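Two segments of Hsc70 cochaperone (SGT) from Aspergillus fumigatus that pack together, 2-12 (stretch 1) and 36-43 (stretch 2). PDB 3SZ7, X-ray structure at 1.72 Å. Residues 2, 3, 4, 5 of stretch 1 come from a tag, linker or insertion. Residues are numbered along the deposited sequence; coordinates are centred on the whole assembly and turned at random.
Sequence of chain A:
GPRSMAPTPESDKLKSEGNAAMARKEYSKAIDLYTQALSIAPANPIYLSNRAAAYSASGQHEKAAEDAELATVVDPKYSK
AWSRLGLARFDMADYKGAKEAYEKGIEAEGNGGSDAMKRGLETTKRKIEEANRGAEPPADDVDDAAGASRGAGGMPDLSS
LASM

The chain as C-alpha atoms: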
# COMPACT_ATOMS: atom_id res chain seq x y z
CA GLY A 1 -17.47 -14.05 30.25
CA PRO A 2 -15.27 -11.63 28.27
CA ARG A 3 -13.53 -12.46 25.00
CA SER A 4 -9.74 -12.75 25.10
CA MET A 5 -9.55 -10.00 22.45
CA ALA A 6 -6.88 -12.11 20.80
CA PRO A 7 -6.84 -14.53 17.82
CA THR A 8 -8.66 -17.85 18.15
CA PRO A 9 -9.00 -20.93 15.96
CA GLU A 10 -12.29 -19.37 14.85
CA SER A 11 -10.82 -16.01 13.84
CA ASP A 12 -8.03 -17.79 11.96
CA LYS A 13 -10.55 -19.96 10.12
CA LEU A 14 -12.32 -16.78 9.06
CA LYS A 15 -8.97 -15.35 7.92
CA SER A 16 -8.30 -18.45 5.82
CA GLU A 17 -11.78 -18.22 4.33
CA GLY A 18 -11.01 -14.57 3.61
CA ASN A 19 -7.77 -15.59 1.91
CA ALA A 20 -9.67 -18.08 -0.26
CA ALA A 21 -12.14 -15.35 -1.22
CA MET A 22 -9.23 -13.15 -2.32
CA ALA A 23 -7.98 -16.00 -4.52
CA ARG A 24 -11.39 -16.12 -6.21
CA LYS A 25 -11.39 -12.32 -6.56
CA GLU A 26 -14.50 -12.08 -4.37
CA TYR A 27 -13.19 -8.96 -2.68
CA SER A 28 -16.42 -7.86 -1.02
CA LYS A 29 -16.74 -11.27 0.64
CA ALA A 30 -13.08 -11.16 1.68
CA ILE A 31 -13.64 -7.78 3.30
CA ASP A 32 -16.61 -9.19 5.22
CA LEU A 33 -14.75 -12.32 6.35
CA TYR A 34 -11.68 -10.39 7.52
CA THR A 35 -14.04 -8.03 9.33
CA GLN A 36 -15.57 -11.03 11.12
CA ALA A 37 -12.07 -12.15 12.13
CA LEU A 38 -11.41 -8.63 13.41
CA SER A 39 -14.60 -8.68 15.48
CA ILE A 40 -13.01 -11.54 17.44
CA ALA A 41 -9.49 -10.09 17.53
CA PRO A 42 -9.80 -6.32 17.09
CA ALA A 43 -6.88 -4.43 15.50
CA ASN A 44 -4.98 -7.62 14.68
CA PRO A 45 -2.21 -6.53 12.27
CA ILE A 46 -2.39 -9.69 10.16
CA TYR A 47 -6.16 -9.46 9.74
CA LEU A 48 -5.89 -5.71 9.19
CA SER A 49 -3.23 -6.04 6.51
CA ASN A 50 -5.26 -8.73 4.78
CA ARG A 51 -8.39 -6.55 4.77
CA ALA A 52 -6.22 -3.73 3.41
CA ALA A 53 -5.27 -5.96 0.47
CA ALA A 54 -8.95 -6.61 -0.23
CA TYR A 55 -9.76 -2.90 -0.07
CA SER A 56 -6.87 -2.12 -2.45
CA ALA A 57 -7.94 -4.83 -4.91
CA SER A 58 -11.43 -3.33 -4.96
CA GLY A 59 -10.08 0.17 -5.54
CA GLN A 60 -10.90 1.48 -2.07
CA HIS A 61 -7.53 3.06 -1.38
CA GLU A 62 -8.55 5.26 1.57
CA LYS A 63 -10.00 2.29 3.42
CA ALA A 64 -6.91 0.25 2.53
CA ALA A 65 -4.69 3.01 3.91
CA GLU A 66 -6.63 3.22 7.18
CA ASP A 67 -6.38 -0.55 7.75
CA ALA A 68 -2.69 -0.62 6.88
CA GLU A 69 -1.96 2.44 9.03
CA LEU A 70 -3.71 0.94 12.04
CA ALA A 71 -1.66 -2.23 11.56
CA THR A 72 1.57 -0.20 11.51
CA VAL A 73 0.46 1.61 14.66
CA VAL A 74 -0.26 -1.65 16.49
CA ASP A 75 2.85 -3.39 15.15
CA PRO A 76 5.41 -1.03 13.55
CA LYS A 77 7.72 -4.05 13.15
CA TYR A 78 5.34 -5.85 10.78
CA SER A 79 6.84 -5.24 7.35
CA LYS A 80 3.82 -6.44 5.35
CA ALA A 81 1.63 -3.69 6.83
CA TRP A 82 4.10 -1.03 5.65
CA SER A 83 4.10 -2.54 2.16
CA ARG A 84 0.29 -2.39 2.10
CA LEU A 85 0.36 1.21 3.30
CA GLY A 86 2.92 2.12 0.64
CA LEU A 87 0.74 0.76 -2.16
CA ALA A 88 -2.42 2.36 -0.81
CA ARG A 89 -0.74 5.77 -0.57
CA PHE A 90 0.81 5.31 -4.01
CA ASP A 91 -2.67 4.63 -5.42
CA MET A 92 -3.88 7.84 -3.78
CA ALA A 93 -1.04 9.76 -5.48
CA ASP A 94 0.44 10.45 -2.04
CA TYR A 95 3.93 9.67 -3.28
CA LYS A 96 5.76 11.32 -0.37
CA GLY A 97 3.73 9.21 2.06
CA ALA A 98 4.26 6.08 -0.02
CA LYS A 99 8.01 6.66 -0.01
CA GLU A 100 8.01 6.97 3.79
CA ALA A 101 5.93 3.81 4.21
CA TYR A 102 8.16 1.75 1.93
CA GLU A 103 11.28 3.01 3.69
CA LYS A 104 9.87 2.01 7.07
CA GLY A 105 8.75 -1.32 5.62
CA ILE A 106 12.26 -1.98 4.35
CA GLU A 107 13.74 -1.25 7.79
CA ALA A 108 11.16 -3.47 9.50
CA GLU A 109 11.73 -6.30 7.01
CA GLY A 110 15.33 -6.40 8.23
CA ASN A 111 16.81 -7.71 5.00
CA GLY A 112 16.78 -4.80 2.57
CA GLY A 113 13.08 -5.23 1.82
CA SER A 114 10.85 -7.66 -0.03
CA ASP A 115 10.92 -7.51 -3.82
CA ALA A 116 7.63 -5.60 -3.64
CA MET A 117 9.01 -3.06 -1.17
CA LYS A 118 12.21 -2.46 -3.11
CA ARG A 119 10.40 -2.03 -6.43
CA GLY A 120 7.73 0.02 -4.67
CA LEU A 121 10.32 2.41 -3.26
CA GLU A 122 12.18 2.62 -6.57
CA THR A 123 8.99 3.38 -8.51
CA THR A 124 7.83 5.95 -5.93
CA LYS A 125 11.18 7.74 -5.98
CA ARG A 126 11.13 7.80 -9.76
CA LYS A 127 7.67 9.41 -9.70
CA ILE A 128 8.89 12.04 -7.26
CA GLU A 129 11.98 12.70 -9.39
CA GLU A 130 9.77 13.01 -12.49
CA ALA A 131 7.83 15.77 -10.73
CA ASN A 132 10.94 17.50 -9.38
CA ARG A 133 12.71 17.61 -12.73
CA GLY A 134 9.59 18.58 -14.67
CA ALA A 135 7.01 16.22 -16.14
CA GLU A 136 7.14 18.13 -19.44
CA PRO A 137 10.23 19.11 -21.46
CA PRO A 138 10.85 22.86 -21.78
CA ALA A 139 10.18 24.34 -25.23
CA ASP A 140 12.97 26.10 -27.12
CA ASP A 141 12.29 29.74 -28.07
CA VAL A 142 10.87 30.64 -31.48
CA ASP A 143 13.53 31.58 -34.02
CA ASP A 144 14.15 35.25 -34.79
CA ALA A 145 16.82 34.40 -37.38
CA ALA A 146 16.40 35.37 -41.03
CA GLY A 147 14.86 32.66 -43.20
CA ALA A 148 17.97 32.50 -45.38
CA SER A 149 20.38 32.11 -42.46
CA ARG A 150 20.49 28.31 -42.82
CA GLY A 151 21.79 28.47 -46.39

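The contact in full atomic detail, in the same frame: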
# COMPACT_ATOMS: atom_id res chain seq x y z
N PRO A 2 -15.86 -12.49 29.30
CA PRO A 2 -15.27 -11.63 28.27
C PRO A 2 -14.49 -12.43 27.23
O PRO A 2 -13.98 -13.50 27.53
CB PRO A 2 -14.31 -10.75 29.07
CG PRO A 2 -13.91 -11.60 30.24
CD PRO A 2 -15.14 -12.42 30.58
N ARG A 3 -14.41 -11.90 26.02
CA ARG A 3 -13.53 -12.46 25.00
C ARG A 3 -12.09 -12.20 25.40
O ARG A 3 -11.83 -11.32 26.22
CB ARG A 3 -13.80 -11.82 23.64
CG ARG A 3 -15.23 -11.97 23.15
CD ARG A 3 -15.48 -11.05 21.97
NE ARG A 3 -15.38 -9.64 22.35
CZ ARG A 3 -15.49 -8.63 21.50
NH1 ARG A 3 -15.70 -8.86 20.21
NH2 ARG A 3 -15.38 -7.38 21.94
N SER A 4 -11.16 -12.96 24.83
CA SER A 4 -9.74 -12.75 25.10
C SER A 4 -9.21 -11.53 24.35
O SER A 4 -8.16 -10.98 24.70
CB SER A 4 -8.92 -13.98 24.71
OG SER A 4 -8.85 -14.11 23.29
N MET A 5 -9.94 -11.12 23.31
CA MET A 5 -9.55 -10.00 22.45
C MET A 5 -8.33 -10.33 21.62
O MET A 5 -7.69 -9.45 21.04
CB MET A 5 -9.30 -8.73 23.28
CG MET A 5 -10.47 -8.33 24.16
SD MET A 5 -11.98 -8.04 23.22
CE MET A 5 -11.65 -6.42 22.54
N ALA A 6 -8.01 -11.62 21.56
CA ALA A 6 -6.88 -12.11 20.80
C ALA A 6 -7.35 -13.18 19.82
O ALA A 6 -8.47 -13.68 19.95
CB ALA A 6 -5.81 -12.67 21.73
N PRO A 7 -6.51 -13.52 18.83
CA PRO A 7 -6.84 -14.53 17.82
C PRO A 7 -7.25 -15.87 18.41
O PRO A 7 -6.73 -16.29 19.44
CB PRO A 7 -5.53 -14.67 17.04
CG PRO A 7 -4.90 -13.33 17.15
CD PRO A 7 -5.23 -12.85 18.54
N THR A 8 -8.20 -16.53 17.75
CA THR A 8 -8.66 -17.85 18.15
C THR A 8 -8.67 -18.76 16.93
O THR A 8 -8.50 -18.29 15.80
CB THR A 8 -10.08 -17.79 18.77
OG1 THR A 8 -11.01 -17.35 17.78
CG2 THR A 8 -10.11 -16.84 19.96
N PRO A 9 -8.87 -20.07 17.13
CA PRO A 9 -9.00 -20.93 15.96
C PRO A 9 -10.12 -20.45 15.04
O PRO A 9 -10.02 -20.57 13.82
CB PRO A 9 -9.35 -22.29 16.56
CG PRO A 9 -8.70 -22.26 17.91
CD PRO A 9 -8.85 -20.84 18.39
N GLU A 10 -11.17 -19.89 15.63
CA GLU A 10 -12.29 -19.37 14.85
C GLU A 10 -11.90 -18.17 14.00
O GLU A 10 -12.24 -18.10 12.82
CB GLU A 10 -13.46 -19.00 15.77
CG GLU A 10 -14.71 -18.57 15.02
CD GLU A 10 -15.85 -18.20 15.95
OE1 GLU A 10 -15.63 -18.17 17.18
OE2 GLU A 10 -16.97 -17.94 15.45
N SER A 11 -11.21 -17.20 14.60
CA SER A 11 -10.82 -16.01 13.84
C SER A 11 -9.85 -16.37 12.72
O SER A 11 -9.92 -15.81 11.62
CB SER A 11 -10.25 -14.91 14.75
OG SER A 11 -9.00 -15.28 15.31
N ASP A 12 -8.96 -17.33 12.98
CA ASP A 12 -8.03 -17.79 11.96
C ASP A 12 -8.73 -18.55 10.83
O ASP A 12 -8.32 -18.47 9.68
CB ASP A 12 -6.92 -18.66 12.56
CG ASP A 12 -5.86 -17.85 13.26
OD1 ASP A 12 -5.61 -16.69 12.86
OD2 ASP A 12 -5.25 -18.37 14.22
N GLN A 36 -15.11 -10.08 10.11
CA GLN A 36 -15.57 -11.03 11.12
C GLN A 36 -14.41 -11.50 11.99
O GLN A 36 -14.56 -11.65 13.20
CB GLN A 36 -16.25 -12.23 10.48
CG GLN A 36 -17.56 -11.90 9.79
CD GLN A 36 -18.20 -13.13 9.19
OE1 GLN A 36 -18.64 -13.12 8.03
NE2 GLN A 36 -18.26 -14.21 9.96
N ALA A 37 -13.26 -11.74 11.38
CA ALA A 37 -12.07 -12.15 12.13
C ALA A 37 -11.66 -11.03 13.08
O ALA A 37 -11.26 -11.29 14.22
CB ALA A 37 -10.93 -12.50 11.18
N LEU A 38 -11.76 -9.80 12.61
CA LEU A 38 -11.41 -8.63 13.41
C LEU A 38 -12.40 -8.35 14.54
O LEU A 38 -12.06 -7.68 15.51
CB LEU A 38 -11.25 -7.40 12.51
CG LEU A 38 -9.96 -7.39 11.70
CD1 LEU A 38 -10.05 -6.42 10.52
CD2 LEU A 38 -8.78 -7.06 12.59
N SER A 39 -13.62 -8.87 14.42
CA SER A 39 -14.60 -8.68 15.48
C SER A 39 -14.25 -9.58 16.67
O SER A 39 -14.65 -9.31 17.80
CB SER A 39 -16.02 -8.98 14.99
OG SER A 39 -16.19 -10.35 14.71
N ILE A 40 -13.50 -10.64 16.40
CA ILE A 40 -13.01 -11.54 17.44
C ILE A 40 -11.70 -11.03 18.02
O ILE A 40 -11.51 -11.01 19.24
CB ILE A 40 -12.79 -12.95 16.89
CG1 ILE A 40 -14.12 -13.57 16.47
CG2 ILE A 40 -12.07 -13.82 17.90
CD1 ILE A 40 -13.98 -14.87 15.71
N ALA A 41 -10.80 -10.61 17.14
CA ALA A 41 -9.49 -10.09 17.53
C ALA A 41 -9.29 -8.71 16.94
O ALA A 41 -8.65 -8.55 15.90
CB ALA A 41 -8.39 -11.03 17.08
N PRO A 42 -9.85 -7.69 17.61
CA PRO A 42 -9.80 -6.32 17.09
C PRO A 42 -8.36 -5.83 16.85
O PRO A 42 -7.45 -6.20 17.59
CB PRO A 42 -10.48 -5.49 18.19
CG PRO A 42 -11.35 -6.47 18.91
CD PRO A 42 -10.60 -7.77 18.88
N ALA A 43 -8.18 -5.03 15.81
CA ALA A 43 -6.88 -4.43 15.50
C ALA A 43 -5.73 -5.43 15.33
O ALA A 43 -4.57 -5.08 15.52
CB ALA A 43 -6.52 -3.36 16.54
O HOH W 1 -6.67 -8.52 18.71
O HOH W 2 -11.02 -12.70 21.19

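Stretch 1 is a loop that turns at Ser-4 and Met-5, runs extended through Ala-6, Pro-7 and Thr-8, and enters a helix at Pro-9, while stretch 2 is the last part of a helix followed by a loop. The two run in opposite directions: Ala-6 lies beside Ala-41 (CA to CA 4.6 Å) and Ser-11 beside Ala-37 (CA to CA 4.4 Å). Thr-8 caps the new helix, its OG1 accepting from Ser-11 N at 3.2 Å, and Thr-8 N in return donates to Ser-11 OG at 2.9 Å. In stretch 2, Ala-41 N still reaches back to Ala-37 O (3.0 Å).

No direct hydrogen bond joins the stretches; two waters link their backbones instead. Water 1 donates to Met-5 O and Pro-42 O, its oxygen 2.7 Å from each. Water 2 donates to Ile-40 O (2.6 Å) and Ala-6 O (3.0 Å), and accepts a weak bond from Met-5 N (2.9 Å). Each water thus donates to a carbonyl on either stretch: Met-5 O and Pro-42 O for water 1, Ala-6 O and Ile-40 O for water 2.

The side-chain contact centres on Ile-40, which loses more surface to the other stretch than any other residue. Its CG2 lies 3.7 Å from Thr-8 OG1 and 3.8 Å from Ser-11 CB, and its CD1 3.8 Å from Glu-10 CD, so the isoleucine covers the capped first turn. The small side chains of Ser-11 and Ala-37 permit close approach there, with Ser-11 O 3.5 Å from Ala-37 CB. Ala-41 points toward stretch 1, and its CB packs against Pro-7 CD at 3.9 Å. Farther out, tag-derived Met-5 brings its CE to 3.6 Å from Pro-42 CG, an apolar contact. Arg-3, also from the tag, places NH1 2.7 Å from Ser-39 O, but the angle is too poor for a hydrogen bond.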